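Local coordinates for O-ureido-L-serine synthase (Streptomyces lavendulae, PDB 3X44), which catalyses the pyridoxal-phosphate-dependent addition of hydroxyurea to O-acetyl-L-serine, giving O-ureido-L-serine for D-cycloserine biosynthesis, and also makes L-cysteine from sulfide, at residues Leu46-Val51 with Pro149-Glu154; Val51-Ala56 with Phe143-Asn148; Ala271-Ile276 with Leu286-Pro291. The protein carries 1 engineered substitution. All blocks are in the same frame, centred on the assembly; numbering follows the deposited sequence.

In the fold
From the N terminus, the first element is helix 43-56, whose first residue, Ala43, is engineered in place of the lysine that naturally carries the cofactor. The chain then builds the four-stranded parallel sheet before returning at 143-154. There contact 2 (51-56 with 143-148) closes a loop of 86 residues, nested inside the slightly longer one closed by contact 1. The two share Val51, touch each other and together tie helix 43-56 to helix 147-164 and the turn leading into it. Contact 3 follows in series: after only nine residues, strand 285-290 of the six-stranded mixed sheet runs back along helix 264-278. Its centre lies about 28 Å from that of contact 2, yet both reach the bound PUS.

Contact 1 of 3, residues Leu46-Val51 with Pro149-Glu154; sequences LALSVV and PSYHRE
Ser49 and Leu48 close on the two ends of Tyr151, and this is the tight part of the contact. Ser49 CB is 3.5 Å from Tyr151 CB and approaches the ring obliquely by CG and CD1. One residue earlier, Leu48 meets the far end: its CD2 methyl lies 3.3 Å from Tyr151 OH, the two side chains crossing at a slant. With CG anti to the backbone N (chi1 -156°), Tyr151 carries its ring across helix 43-56, so that its base meets Ser49 and its hydroxyl Leu48. The segment axes approach to 9.2 Å, an ordinary distance for packed helices, with their directions 113° apart.

The other flank is looser. Here His152 and Leu46 do not touch; a water lies between them and accepts two weak hydrogen bonds, from Leu46 N (2.8 Å) and from His152 NE2 (3.3 Å). The other imidazole nitrogen, ND1, is hydrogen-bonded to Thr156 OG1. On the side of Ser150, which is partly exposed, the two serine hydroxyls are too far apart to bond, with Ser49 OG 4.2 Å from Ser150 OG.

Beyond the pair, Tyr151 also packs on Arg45 and on Ala165 of a second subunit, so it sits where helix 43-56 meets the subunit interface.

No hydrogen bond passes directly between the segments. The hydroxyl of Ser49 is instead bonded to Ala147 O, at the start of helix 147-164. The chemistry is therefore van der Waals packing of a serine and a leucine round one tyrosine, with the buried serine hydroxyl satisfied by a backbone carbonyl.

Contact 2 of 3, residues Val51-Ala56 with Phe143-Asn148; sequences VLDAEA and FDNPAN. With PUS ((E)-O-(carbamoylamino)-N-({3-hydroxy-2-methyl-5-[(phosphonooxy)methyl]pyridin-4-yl}methylidene)-L-serine), chain C.
Asp53 and Ala147 make the direct touch, their CB atoms 3.9 Å apart. Next to it the carboxylate faces the Asn145 amide through two waters. Both donate to Asp53 OD2, each at 2.6 Å; one also donates to Asn145 OD1, while the other accepts from Asn145 ND2 at 3.0 Å. The aspartate points this way because its CG is anti to the backbone N (chi1 172°), and its other oxygen, OD1, forms a salt bridge with Lys57.

In the next shell, Asn145 is itself held in place. Its OD1 accepts from Ala147 N at 2.9 Å, a capping bond at the start of helix 147-164, with the donor tilted 38° out of the carbonyl plane. Its ND2 is also bonded to Ala140 O.

Apart from this, the far end of the same loop reaches the ligand: Phe143 presents its ring edge to the ureido end of PUS, with CZ 3.7 Å from PUS ND, and packs edge-to-face with Phe226.

The contact joins the last turn of helix 43-56 to the start of helix 147-164 and the loop that leads into it from strand 138-139, while Val51 turns from this loop to pack on helix 73-85.

Contact 3 of 3, residues Ala271-Ile276 with Leu286-Pro291; sequences ATALSI and LLAMLP. With PUS ((E)-O-(carbamoylamino)-N-({3-hydroxy-2-methyl-5-[(phosphonooxy)methyl]pyridin-4-yl}methylidene)-L-serine), chain C.
Helix 271-276 runs nearly antiparallel to strand 286-290, their directions 165° apart and the segment axes 8.6 Å from each other at closest. The backbones come nearest at Ala273 and Ala288, whose CA atoms are 6.7 Å apart. Two small residues meet here, and their CB atoms stand 4.3 Å from one another.

Toward the start of the strand a larger side chain does the work. Leu286 sends its CD2 methyl to the helix, 3.7 Å from Ile276 CG2. The same methyl lies 3.6 Å from Ala273 O and is also within packing distance of Ala273 CB. On the helix side, the torsion of Ile276 (chi1 -74°) sets CG1 beside the backbone N and CG2 anti to it, where the CG2 branch faces the strand.

The helix lies on one face of the mixed sheet, and a short connection leads from it into strand 285-290. That strand pairs with strand 28-33 on one side and 171-174 on the other. Leu287 points to the opposite face of the sheet from Leu286 and Ala288.

Where the strand ends, Pro291 enters the PUS pocket: its CB and CG lie on one side of the pyridine plane, by the ring nitrogen, with CB 3.1 Å and CG 3.3 Å from PUS N1. Ser265, near the beginning of helix 264-278, is hydrogen-bonded to PUS.

Between the two segments the side-chain pairs are all apolar, the one polar neighbour being the Ala273 carbonyl oxygen near the Leu286 methyl, and no hydrogen bond crosses. A second tie between helix and strand is polar: Thr269 OG1 is hydrogen-bonded to Met289 O, nearer the ligand.

Contact 1 of 3, residues Leu46-Val51 with Pro149-Glu154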
loop_
_atom_site.group_PDB
_atom_site.type_symbol
_atom_site.label_atom_id
_atom_site.label_comp_id
_atom_site.label_asym_id
_atom_site.label_seq_id
_atom_site.Cartn_x
_atom_site.Cartn_y
_atom_site.Cartn_z
ATOM N N LEU A 46 -4.651 -4.425 19.924
ATOM C CA LEU A 46 -5.489 -4.390 21.107
ATOM C C LEU A 46 -5.320 -3.058 21.838
ATOM O O LEU A 46 -6.302 -2.419 22.211
ATOM C CB LEU A 46 -5.108 -5.549 22.032
ATOM C CG LEU A 46 -5.782 -5.698 23.396
ATOM C CD1 LEU A 46 -5.678 -7.151 23.836
ATOM C CD2 LEU A 46 -5.110 -4.794 24.419
ATOM N N ALA A 47 -4.069 -2.642 22.029
ATOM C CA ALA A 47 -3.774 -1.401 22.731
ATOM C C ALA A 47 -4.481 -0.197 22.127
ATOM O O ALA A 47 -5.081 0.598 22.845
ATOM C CB ALA A 47 -2.272 -1.166 22.763
ATOM N N LEU A 48 -4.397 -0.066 20.809
ATOM C CA LEU A 48 -5.032 1.041 20.105
ATOM C C LEU A 48 -6.551 0.942 20.221
ATOM O O LEU A 48 -7.236 1.928 20.505
ATOM C CB LEU A 48 -4.635 1.016 18.625
ATOM C CG LEU A 48 -5.277 2.073 17.729
ATOM C CD1 LEU A 48 -4.758 3.449 18.113
ATOM C CD2 LEU A 48 -4.970 1.766 16.276
ATOM N N SER A 49 -7.066 -0.264 20.008
ATOM C CA SER A 49 -8.495 -0.493 20.056
ATOM C C SER A 49 -9.135 -0.154 21.389
ATOM O O SER A 49 -10.134 0.558 21.433
ATOM C CB SER A 49 -8.815 -1.942 19.710
ATOM O OG SER A 49 -10.217 -2.105 19.589
ATOM N N VAL A 50 -8.564 -0.675 22.470
ATOM C CA VAL A 50 -9.098 -0.434 23.801
ATOM C C VAL A 50 -9.069 1.052 24.157
ATOM O O VAL A 50 -10.025 1.584 24.725
ATOM C CB VAL A 50 -8.308 -1.232 24.865
ATOM C CG1 VAL A 50 -8.792 -0.861 26.256
ATOM C CG2 VAL A 50 -8.477 -2.740 24.621
ATOM N N VAL A 51 -7.973 1.714 23.810
ATOM C CA VAL A 51 -7.808 3.138 24.084
ATOM C C VAL A 51 -8.798 3.986 23.278
ATOM O O VAL A 51 -9.457 4.873 23.825
ATOM C CB VAL A 51 -6.360 3.585 23.766
ATOM C CG1 VAL A 51 -6.275 5.099 23.668
ATOM C CG2 VAL A 51 -5.431 3.073 24.843
ATOM N N PRO A 149 -11.178 -8.499 20.634
ATOM C CA PRO A 149 -11.506 -9.319 19.461
ATOM C C PRO A 149 -12.101 -8.526 18.293
ATOM O O PRO A 149 -11.944 -8.904 17.131
ATOM C CB PRO A 149 -12.497 -10.360 20.012
ATOM C CG PRO A 149 -13.041 -9.752 21.255
ATOM C CD PRO A 149 -11.912 -8.952 21.831
ATOM N N SER A 150 -12.781 -7.424 18.600
ATOM C CA SER A 150 -13.397 -6.614 17.559
ATOM C C SER A 150 -12.376 -5.987 16.617
ATOM O O SER A 150 -12.603 -5.926 15.414
ATOM C CB SER A 150 -14.280 -5.523 18.179
ATOM O OG SER A 150 -13.526 -4.359 18.463
ATOM N N TYR A 151 -11.248 -5.521 17.137
ATOM C CA TYR A 151 -10.256 -4.931 16.243
ATOM C C TYR A 151 -9.660 -6.021 15.362
ATOM O O TYR A 151 -9.171 -5.743 14.278
ATOM C CB TYR A 151 -9.146 -4.229 17.024
ATOM C CG TYR A 151 -8.444 -3.146 16.222
ATOM C CD1 TYR A 151 -9.014 -1.880 16.062
ATOM C CD2 TYR A 151 -7.200 -3.389 15.638
ATOM C CE1 TYR A 151 -8.345 -0.873 15.332
ATOM C CE2 TYR A 151 -6.537 -2.401 14.917
ATOM C CZ TYR A 151 -7.105 -1.150 14.767
ATOM O OH TYR A 151 -6.412 -0.187 14.063
ATOM N N HIS A 152 -9.708 -7.266 15.829
ATOM C CA HIS A 152 -9.174 -8.381 15.045
ATOM C C HIS A 152 -10.137 -8.778 13.939
ATOM O O HIS A 152 -9.716 -9.218 12.869
ATOM C CB HIS A 152 -8.892 -9.585 15.942
ATOM C CG HIS A 152 -7.692 -9.399 16.815
ATOM N ND1 HIS A 152 -6.407 -9.362 16.313
ATOM C CD2 HIS A 152 -7.583 -9.207 18.149
ATOM C CE1 HIS A 152 -5.558 -9.156 17.304
ATOM N NE2 HIS A 152 -6.246 -9.058 18.427
ATOM N N ARG A 153 -11.433 -8.628 14.198
ATOM C CA ARG A 153 -12.427 -8.955 13.186
ATOM C C ARG A 153 -12.309 -7.937 12.056
ATOM O O ARG A 153 -12.434 -8.266 10.881
ATOM C CB ARG A 153 -13.843 -8.850 13.756
ATOM C CG ARG A 153 -14.241 -9.916 14.743
ATOM C CD ARG A 153 -15.707 -9.721 15.128
ATOM N NE ARG A 153 -16.049 -10.408 16.370
ATOM C CZ ARG A 153 -16.133 -9.811 17.555
ATOM N NH1 ARG A 153 -15.899 -8.510 17.663
ATOM N NH2 ARG A 153 -16.455 -10.516 18.633
ATOM N N GLU A 154 -12.062 -6.690 12.433
ATOM C CA GLU A 154 -12.006 -5.608 11.461
ATOM C C GLU A 154 -10.687 -5.377 10.739
ATOM O O GLU A 154 -10.686 -4.846 9.628
ATOM C CB GLU A 154 -12.474 -4.306 12.124
ATOM C CG GLU A 154 -13.910 -4.372 12.624
ATOM C CD GLU A 154 -14.203 -3.413 13.762
ATOM O OE1 GLU A 154 -13.919 -2.208 13.620
ATOM O OE2 GLU A 154 -14.730 -3.864 14.799
HETATM O O HOH W 1 -3.900 -7.149 19.686
#

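Contact 2 of 3, residues Val51-Ala56 with Phe143-Asn148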
loop_
_atom_site.group_PDB
_atom_site.type_symbol
_atom_site.label_atom_id
_atom_site.label_comp_id
_atom_site.label_asym_id
_atom_site.label_seq_id
_atom_site.Cartn_x
_atom_site.Cartn_y
_atom_site.Cartn_z
ATOM N N VAL A 51 -7.973 1.714 23.810
ATOM C CA VAL A 51 -7.808 3.138 24.084
ATOM C C VAL A 51 -8.798 3.986 23.278
ATOM O O VAL A 51 -9.457 4.873 23.825
ATOM C CB VAL A 51 -6.360 3.585 23.766
ATOM C CG1 VAL A 51 -6.275 5.099 23.668
ATOM C CG2 VAL A 51 -5.431 3.073 24.843
ATOM N N LEU A 52 -8.907 3.710 21.982
ATOM C CA LEU A 52 -9.834 4.445 21.123
ATOM C C LEU A 52 -11.274 4.246 21.602
ATOM O O LEU A 52 -12.057 5.191 21.669
ATOM C CB LEU A 52 -9.712 3.969 19.673
ATOM C CG LEU A 52 -8.418 4.297 18.920
ATOM C CD1 LEU A 52 -8.534 3.785 17.498
ATOM C CD2 LEU A 52 -8.152 5.797 18.931
ATOM N N ASP A 53 -11.610 3.004 21.938
ATOM C CA ASP A 53 -12.945 2.662 22.417
ATOM C C ASP A 53 -13.251 3.414 23.711
ATOM O O ASP A 53 -14.337 3.971 23.881
ATOM C CB ASP A 53 -13.028 1.152 22.667
ATOM C CG ASP A 53 -14.320 0.742 23.357
ATOM O OD1 ASP A 53 -15.354 0.667 22.670
ATOM O OD2 ASP A 53 -14.292 0.491 24.579
ATOM N N ALA A 54 -12.278 3.416 24.618
ATOM C CA ALA A 54 -12.420 4.090 25.903
ATOM C C ALA A 54 -12.617 5.585 25.699
ATOM O O ALA A 54 -13.415 6.212 26.400
ATOM C CB ALA A 54 -11.191 3.837 26.771
ATOM N N GLU A 55 -11.889 6.154 24.742
ATOM C CA GLU A 55 -12.003 7.579 24.444
ATOM C C GLU A 55 -13.404 7.911 23.931
ATOM O O GLU A 55 -14.013 8.887 24.362
ATOM C CB GLU A 55 -10.976 7.998 23.384
ATOM C CG GLU A 55 -9.525 7.801 23.789
ATOM C CD GLU A 55 -8.558 8.259 22.716
ATOM O OE1 GLU A 55 -7.406 8.601 23.052
ATOM O OE2 GLU A 55 -8.951 8.280 21.533
ATOM N N ALA A 56 -13.912 7.092 23.015
ATOM C CA ALA A 56 -15.233 7.337 22.443
ATOM C C ALA A 56 -16.329 7.154 23.477
ATOM O O ALA A 56 -17.434 7.686 23.328
ATOM C CB ALA A 56 -15.471 6.411 21.264
ATOM N N PHE A 143 -8.640 -9.242 28.901
ATOM C CA PHE A 143 -9.242 -10.575 28.826
ATOM C C PHE A 143 -10.759 -10.567 28.724
ATOM O O PHE A 143 -11.377 -11.615 28.494
ATOM C CB PHE A 143 -8.846 -11.404 30.046
ATOM C CG PHE A 143 -7.376 -11.650 30.153
ATOM C CD1 PHE A 143 -6.769 -12.649 29.395
ATOM C CD2 PHE A 143 -6.592 -10.900 31.029
ATOM C CE1 PHE A 143 -5.410 -12.899 29.510
ATOM C CE2 PHE A 143 -5.233 -11.144 31.149
ATOM C CZ PHE A 143 -4.639 -12.145 30.390
ATOM N N ASP A 144 -11.358 -9.392 28.887
ATOM C CA ASP A 144 -12.812 -9.284 28.843
ATOM C C ASP A 144 -13.324 -8.153 27.953
ATOM O O ASP A 144 -14.523 -8.063 27.678
ATOM C CB ASP A 144 -13.350 -9.087 30.260
ATOM C CG ASP A 144 -13.086 -10.284 31.155
ATOM O OD1 ASP A 144 -13.811 -11.295 31.022
ATOM O OD2 ASP A 144 -12.157 -10.211 31.990
ATOM N N ASN A 145 -12.421 -7.296 27.500
ATOM C CA ASN A 145 -12.822 -6.174 26.672
ATOM C C ASN A 145 -13.165 -6.548 25.237
ATOM O O ASN A 145 -12.299 -6.984 24.473
ATOM C CB ASN A 145 -11.730 -5.103 26.675
ATOM C CG ASN A 145 -12.241 -3.765 26.208
ATOM O OD1 ASN A 145 -13.174 -3.696 25.413
ATOM N ND2 ASN A 145 -11.634 -2.688 26.696
ATOM N N PRO A 146 -14.436 -6.359 24.850
ATOM C CA PRO A 146 -14.926 -6.665 23.503
ATOM C C PRO A 146 -14.120 -5.932 22.431
ATOM O O PRO A 146 -14.035 -6.386 21.292
ATOM C CB PRO A 146 -16.380 -6.203 23.534
ATOM C CG PRO A 146 -16.752 -6.221 24.981
ATOM C CD PRO A 146 -15.509 -5.821 25.709
ATOM N N ALA A 147 -13.533 -4.798 22.805
ATOM C CA ALA A 147 -12.727 -3.998 21.882
ATOM C C ALA A 147 -11.482 -4.752 21.412
ATOM O O ALA A 147 -10.832 -4.356 20.450
ATOM C CB ALA A 147 -12.318 -2.687 22.554
ATOM N N ASN A 148 -11.155 -5.836 22.100
ATOM C CA ASN A 148 -9.993 -6.649 21.769
ATOM C C ASN A 148 -10.306 -7.478 20.517
ATOM O O ASN A 148 -9.794 -7.184 19.439
ATOM C CB ASN A 148 -9.637 -7.523 22.984
ATOM C CG ASN A 148 -8.571 -8.567 22.689
ATOM O OD1 ASN A 148 -8.065 -8.683 21.568
ATOM N ND2 ASN A 148 -8.224 -9.339 23.712
HETATM N N PUS C . -0.097 -11.181 24.916
HETATM C CA PUS C . -0.984 -10.465 25.920
HETATM C CB PUS C . -1.749 -11.480 26.842
HETATM O OG PUS C . -0.769 -12.335 27.587
HETATM N ND PUS C . -1.288 -12.712 28.883
HETATM C CE PUS C . -1.392 -14.020 29.206
HETATM N NZ2 PUS C . -1.404 -14.957 28.241
HETATM O OZ1 PUS C . -1.477 -14.346 30.347
HETATM C C PUS C . -0.102 -9.542 26.788
HETATM O O PUS C . 0.966 -9.189 26.374
HETATM O OT PUS C . -0.486 -9.175 27.873
HETATM C C2 PUS C . 2.506 -13.428 22.095
HETATM C C3 PUS C . 1.686 -12.560 22.960
HETATM C C4 PUS C . 0.243 -12.809 23.050
HETATM C C5 PUS C . -0.338 -13.897 22.254
HETATM C C6 PUS C . 0.561 -14.702 21.412
HETATM C C2A PUS C . 3.993 -13.230 22.011
HETATM C C4A PUS C . -0.615 -12.077 24.059
HETATM C C5A PUS C . -1.827 -14.203 22.293
HETATM N N1 PUS C . 1.914 -14.443 21.374
HETATM O O3 PUS C . 2.249 -11.519 23.603
HETATM O O1P PUS C . -4.024 -12.350 23.314
HETATM O O2P PUS C . -4.750 -12.288 21.066
HETATM O O3P PUS C . -4.605 -14.371 22.201
HETATM O O4P PUS C . -2.587 -13.179 21.567
HETATM P P PUS C . -3.995 -13.050 22.044
HETATM O O HOH W 2 -15.105 -1.829 25.357
HETATM O O HOH W 3 -12.059 0.125 25.817
#

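Contact 3 of 3, residues Ala271-Ile276 with Leu286-Pro291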
loop_
_atom_site.group_PDB
_atom_site.type_symbol
_atom_site.label_atom_id
_atom_site.label_comp_id
_atom_site.label_asym_id
_atom_site.label_seq_id
_atom_site.Cartn_x
_atom_site.Cartn_y
_atom_site.Cartn_z
ATOM N N ALA A 271 5.341 -24.480 14.163
ATOM C CA ALA A 271 5.600 -25.879 14.495
ATOM C C ALA A 271 4.328 -26.696 14.309
ATOM O O ALA A 271 4.330 -27.752 13.674
ATOM C CB ALA A 271 6.090 -25.994 15.941
ATOM N N THR A 272 3.232 -26.187 14.858
ATOM C CA THR A 272 1.953 -26.865 14.743
ATOM C C THR A 272 1.570 -26.995 13.276
ATOM O O THR A 272 1.175 -28.071 12.822
ATOM C CB THR A 272 0.854 -26.090 15.483
ATOM O OG1 THR A 272 1.008 -26.294 16.895
ATOM C CG2 THR A 272 -0.529 -26.568 15.049
ATOM N N ALA A 273 1.694 -25.891 12.540
ATOM C CA ALA A 273 1.356 -25.871 11.122
ATOM C C ALA A 273 2.185 -26.885 10.335
ATOM O O ALA A 273 1.668 -27.563 9.438
ATOM C CB ALA A 273 1.577 -24.470 10.555
ATOM N N LEU A 274 3.470 -26.975 10.664
ATOM C CA LEU A 274 4.367 -27.897 9.982
ATOM C C LEU A 274 3.951 -29.329 10.302
ATOM O O LEU A 274 4.057 -30.219 9.462
ATOM C CB LEU A 274 5.815 -27.655 10.421
ATOM C CG LEU A 274 6.515 -26.421 9.843
ATOM C CD1 LEU A 274 7.871 -26.228 10.512
ATOM C CD2 LEU A 274 6.691 -26.584 8.338
ATOM N N SER A 275 3.468 -29.537 11.522
ATOM C CA SER A 275 3.027 -30.855 11.956
ATOM C C SER A 275 1.827 -31.292 11.132
ATOM O O SER A 275 1.752 -32.436 10.678
ATOM C CB SER A 275 2.650 -30.826 13.436
ATOM O OG SER A 275 2.051 -32.045 13.829
ATOM N N ILE A 276 0.884 -30.375 10.934
ATOM C CA ILE A 276 -0.309 -30.677 10.152
ATOM C C ILE A 276 0.064 -30.861 8.675
ATOM O O ILE A 276 -0.475 -31.732 7.985
ATOM C CB ILE A 276 -1.364 -29.543 10.289
ATOM C CG1 ILE A 276 -2.025 -29.614 11.672
ATOM C CG2 ILE A 276 -2.431 -29.674 9.210
ATOM C CD1 ILE A 276 -2.681 -28.321 12.115
ATOM N N LEU A 286 -1.555 -23.500 4.468
ATOM C CA LEU A 286 -1.739 -23.145 5.869
ATOM C C LEU A 286 -1.193 -21.767 6.197
ATOM O O LEU A 286 -0.206 -21.333 5.612
ATOM C CB LEU A 286 -1.041 -24.173 6.760
ATOM C CG LEU A 286 -1.410 -25.638 6.530
ATOM C CD1 LEU A 286 -0.418 -26.286 5.555
ATOM C CD2 LEU A 286 -1.398 -26.359 7.869
ATOM N N LEU A 287 -1.844 -21.093 7.144
ATOM C CA LEU A 287 -1.430 -19.769 7.594
ATOM C C LEU A 287 -1.183 -19.791 9.100
ATOM O O LEU A 287 -2.054 -20.208 9.873
ATOM C CB LEU A 287 -2.508 -18.734 7.284
ATOM C CG LEU A 287 -2.236 -17.332 7.836
ATOM C CD1 LEU A 287 -1.045 -16.721 7.083
ATOM C CD2 LEU A 287 -3.477 -16.456 7.684
ATOM N N ALA A 288 -0.002 -19.328 9.509
ATOM C CA ALA A 288 0.378 -19.287 10.917
ATOM C C ALA A 288 0.674 -17.864 11.389
ATOM O O ALA A 288 1.328 -17.086 10.685
ATOM C CB ALA A 288 1.609 -20.168 11.150
ATOM N N MET A 289 0.192 -17.534 12.585
ATOM C CA MET A 289 0.415 -16.215 13.165
ATOM C C MET A 289 1.761 -16.149 13.881
ATOM O O MET A 289 2.120 -17.059 14.620
ATOM C CB MET A 289 -0.680 -15.884 14.183
ATOM C CG MET A 289 -2.078 -15.797 13.613
ATOM S SD MET A 289 -2.271 -14.346 12.567
ATOM C CE MET A 289 -2.032 -13.018 13.758
ATOM N N LEU A 290 2.505 -15.072 13.644
ATOM C CA LEU A 290 3.788 -14.841 14.301
ATOM C C LEU A 290 3.519 -13.538 15.064
ATOM O O LEU A 290 3.651 -12.435 14.522
ATOM C CB LEU A 290 4.914 -14.640 13.277
ATOM C CG LEU A 290 5.055 -15.623 12.104
ATOM C CD1 LEU A 290 6.392 -15.366 11.425
ATOM C CD2 LEU A 290 4.955 -17.073 12.575
ATOM N N PRO A 291 3.106 -13.661 16.331
ATOM C CA PRO A 291 2.782 -12.534 17.215
ATOM C C PRO A 291 3.800 -11.430 17.449
ATOM O O PRO A 291 3.422 -10.262 17.539
ATOM C CB PRO A 291 2.359 -13.215 18.515
ATOM C CG PRO A 291 1.869 -14.584 18.064
ATOM C CD PRO A 291 2.881 -14.951 17.010
HETATM N N PUS C . -0.097 -11.181 24.916
HETATM C CA PUS C . -0.984 -10.465 25.920
HETATM C CB PUS C . -1.749 -11.480 26.842
HETATM O OG PUS C . -0.769 -12.335 27.587
HETATM N ND PUS C . -1.288 -12.712 28.883
HETATM C CE PUS C . -1.392 -14.020 29.206
HETATM N NZ2 PUS C . -1.404 -14.957 28.241
HETATM O OZ1 PUS C . -1.477 -14.346 30.347
HETATM C C PUS C . -0.102 -9.542 26.788
HETATM O O PUS C . 0.966 -9.189 26.374
HETATM O OT PUS C . -0.486 -9.175 27.873
HETATM C C2 PUS C . 2.506 -13.428 22.095
HETATM C C3 PUS C . 1.686 -12.560 22.960
HETATM C C4 PUS C . 0.243 -12.809 23.050
HETATM C C5 PUS C . -0.338 -13.897 22.254
HETATM C C6 PUS C . 0.561 -14.702 21.412
HETATM C C2A PUS C . 3.993 -13.230 22.011
HETATM C C4A PUS C . -0.615 -12.077 24.059
HETATM C C5A PUS C . -1.827 -14.203 22.293
HETATM N N1 PUS C . 1.914 -14.443 21.374
HETATM O O3 PUS C . 2.249 -11.519 23.603
HETATM O O1P PUS C . -4.024 -12.350 23.314
HETATM O O2P PUS C . -4.750 -12.288 21.066
HETATM O O3P PUS C . -4.605 -14.371 22.201
HETATM O O4P PUS C . -2.587 -13.179 21.567
HETATM P P PUS C . -3.995 -13.050 22.044
#